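Local coordinates for uncharacterized protein (Helicobacter pylori, PDB 4O5J), which probably mediates attachment of the bacterium to host cells as an outer-membrane adhesin that binds sialic acid-bearing carbohydrates through its extracellular domain, at residues Y372-K375 with S376-E380. Residues are numbered along the deposited sequence; the frame is centred on the assembly and turned at random.
Sequences YNLK and SNQAE
The backbone oxygen Asn373 O accepts the amide of Asn377 in a short bond, Asn377 N to Asn373 O 2.8 Å, nearly straight at the hydrogen (162°). The helical backbone brings CB of Asn377 close to the same oxygen, and chi1 of -76°, which sets CG beside the residue's own backbone N, brings CG of Asn377 to 3.3 Å from Asn373 O. A short side chain suits this buried place, where Asn377 fits against Leu47, Ser50 and Ile51 of helix 29-54. Helix 343-396 packs against the N-terminal helix here, near one end of the elongated, largely helical adhesion domain; Leu374 adds an apolar contact with Ala54. One residue further along, Gln378 N bonds to Leu374 O at 3.0 Å, and the next bond, Ala379 N to Lys375 O, is longer at 3.2 Å. The extended chain of Gln378 crosses Leu374 at a slant, with NE2 3.8 Å from the methyl CD1 of Leu374. The same side chain also lies side by side with Lys375, pointing the same way. The lysine chain is bent at chi2, nearly eclipsed at -9°, and again at chi3, so its placement at the exposed surface is probably not well defined.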
ATOM      1  N   TYR A 372      16.580 -18.786 -14.400  1.00 56.69           N
ATOM      2  CA  TYR A 372      17.173 -17.793 -15.272  1.00 61.32           C
ATOM      3  C   TYR A 372      18.703 -17.852 -15.356  1.00 59.44           C
ATOM      4  O   TYR A 372      19.267 -17.608 -16.408  1.00 59.57           O
ATOM      5  CB  TYR A 372      16.761 -16.438 -14.819  1.00 52.55           C
ATOM      6  CG  TYR A 372      17.302 -15.317 -15.662  1.00 67.99           C
ATOM      7  CD1 TYR A 372      16.836 -15.088 -16.958  1.00 68.12           C
ATOM      8  CD2 TYR A 372      18.274 -14.460 -15.146  1.00 67.33           C
ATOM      9  CE1 TYR A 372      17.334 -14.034 -17.704  1.00 71.19           C
ATOM     10  CE2 TYR A 372      18.788 -13.418 -15.886  1.00 60.06           C
ATOM     11  CZ  TYR A 372      18.298 -13.197 -17.132  1.00 70.31           C
ATOM     12  OH  TYR A 372      18.823 -12.146 -17.840  1.00 78.50           O
ATOM     13  N   ASN A 373      19.370 -18.126 -14.246  1.00 58.94           N
ATOM     14  CA  ASN A 373      20.820 -18.139 -14.195  1.00 58.89           C
ATOM     15  C   ASN A 373      21.472 -19.487 -14.516  1.00 65.30           C
ATOM     16  O   ASN A 373      22.702 -19.610 -14.427  1.00 64.48           O
ATOM     17  CB  ASN A 373      21.284 -17.686 -12.815  1.00 55.99           C
ATOM     18  CG  ASN A 373      21.017 -16.241 -12.604  1.00 61.56           C
ATOM     19  OD1 ASN A 373      20.422 -15.866 -11.650  1.00 66.44           O
ATOM     20  ND2 ASN A 373      21.409 -15.433 -13.549  1.00 73.92           N
ATOM     21  N   LEU A 374      20.662 -20.473 -14.908  1.00 60.90           N
ATOM     22  CA  LEU A 374      21.175 -21.835 -15.065  1.00 60.84           C
ATOM     23  C   LEU A 374      22.447 -21.905 -15.857  1.00 62.75           C
ATOM     24  O   LEU A 374      23.463 -22.407 -15.405  1.00 67.96           O
ATOM     25  CB  LEU A 374      20.116 -22.678 -15.763  1.00 28.85           C
ATOM     26  CG  LEU A 374      20.538 -24.142 -16.073  1.00 29.29           C
ATOM     27  CD1 LEU A 374      21.228 -24.743 -14.777  1.00 31.18           C
ATOM     28  CD2 LEU A 374      19.257 -25.045 -16.317  1.00 33.37           C
ATOM     29  N   LYS A 375      22.406 -21.351 -17.040  1.00 61.16           N
ATOM     30  CA  LYS A 375      23.658 -21.305 -17.864  1.00 73.73           C
ATOM     31  C   LYS A 375      24.855 -20.653 -17.192  1.00 65.87           C
ATOM     32  O   LYS A 375      25.960 -21.166 -17.231  1.00 72.95           O
ATOM     33  CB  LYS A 375      23.468 -20.616 -19.233  1.00 66.04           C
ATOM     34  CG  LYS A 375      22.915 -21.474 -20.353  1.00 83.87           C
ATOM     35  CD  LYS A 375      22.863 -22.955 -19.954  1.00127.69           C
ATOM     36  CE  LYS A 375      21.673 -23.737 -20.540  1.00123.79           C
ATOM     37  NZ  LYS A 375      21.703 -25.174 -20.110  1.00101.46           N
ATOM     38  N   SER A 376      24.651 -19.465 -16.687  1.00 56.12           N
ATOM     39  CA  SER A 376      25.685 -18.687 -16.082  1.00 63.36           C
ATOM     40  C   SER A 376      26.279 -19.426 -14.872  1.00 69.65           C
ATOM     41  O   SER A 376      27.494 -19.411 -14.638  1.00 67.27           O
ATOM     42  CB  SER A 376      25.065 -17.388 -15.617  1.00 60.43           C
ATOM     43  OG  SER A 376      26.122 -16.541 -15.219  1.00 77.35           O
ATOM     44  N   ASN A 377      25.403 -20.081 -14.121  1.00 67.33           N
ATOM     45  CA  ASN A 377      25.787 -20.826 -12.953  1.00 64.90           C
ATOM     46  C   ASN A 377      26.633 -22.033 -13.347  1.00 72.24           C
ATOM     47  O   ASN A 377      27.660 -22.295 -12.728  1.00 64.14           O
ATOM     48  CB  ASN A 377      24.545 -21.269 -12.189  1.00 61.07           C
ATOM     49  CG  ASN A 377      23.918 -20.145 -11.403  1.00 65.46           C
ATOM     50  OD1 ASN A 377      24.525 -19.074 -11.235  1.00 63.99           O
ATOM     51  ND2 ASN A 377      22.701 -20.372 -10.896  1.00 63.18           N
ATOM     52  N   GLN A 378      26.232 -22.753 -14.388  1.00 73.32           N
ATOM     53  CA  GLN A 378      26.970 -23.931 -14.810  1.00 62.64           C
ATOM     54  C   GLN A 378      28.385 -23.583 -15.136  1.00 75.32           C
ATOM     55  O   GLN A 378      29.308 -24.385 -14.830  1.00 79.04           O
ATOM     56  CB  GLN A 378      26.310 -24.556 -16.027  1.00 65.26           C
ATOM     57  CG  GLN A 378      25.237 -25.538 -15.661  1.00 69.49           C
ATOM     58  CD  GLN A 378      24.347 -25.810 -16.832  1.00 80.06           C
ATOM     59  OE1 GLN A 378      24.344 -25.055 -17.814  1.00 89.07           O
ATOM     60  NE2 GLN A 378      23.583 -26.896 -16.749  1.00 80.70           N
ATOM     61  N   ALA A 379      28.574 -22.407 -15.759  1.00 70.02           N
ATOM     62  CA  ALA A 379      29.951 -21.940 -16.069  1.00 67.06           C
ATOM     63  C   ALA A 379      30.678 -21.497 -14.790  1.00 75.57           C
ATOM     64  O   ALA A 379      31.863 -21.698 -14.626  1.00 86.56           O
ATOM     65  CB  ALA A 379      29.944 -20.819 -17.103  1.00 59.75           C
ATOM     66  N   GLU A 380      29.951 -20.915 -13.864  1.00 67.17           N
ATOM     67  CA  GLU A 380      30.595 -20.324 -12.708  1.00 66.99           C
ATOM     68  C   GLU A 380      31.074 -21.421 -11.719  1.00 68.65           C
ATOM     69  O   GLU A 380      32.151 -21.313 -11.151  1.00 64.09           O
ATOM     70  CB  GLU A 380      29.618 -19.411 -12.043  1.00 70.03           C
ATOM     71  CG  GLU A 380      30.244 -18.267 -11.319  1.00 84.65           C
ATOM     72  CD  GLU A 380      29.159 -17.343 -10.795  1.00119.58           C
ATOM     73  OE1 GLU A 380      29.418 -16.565  -9.862  1.00138.71           O
ATOM     74  OE2 GLU A 380      28.016 -17.401 -11.309  1.00119.83           O
TER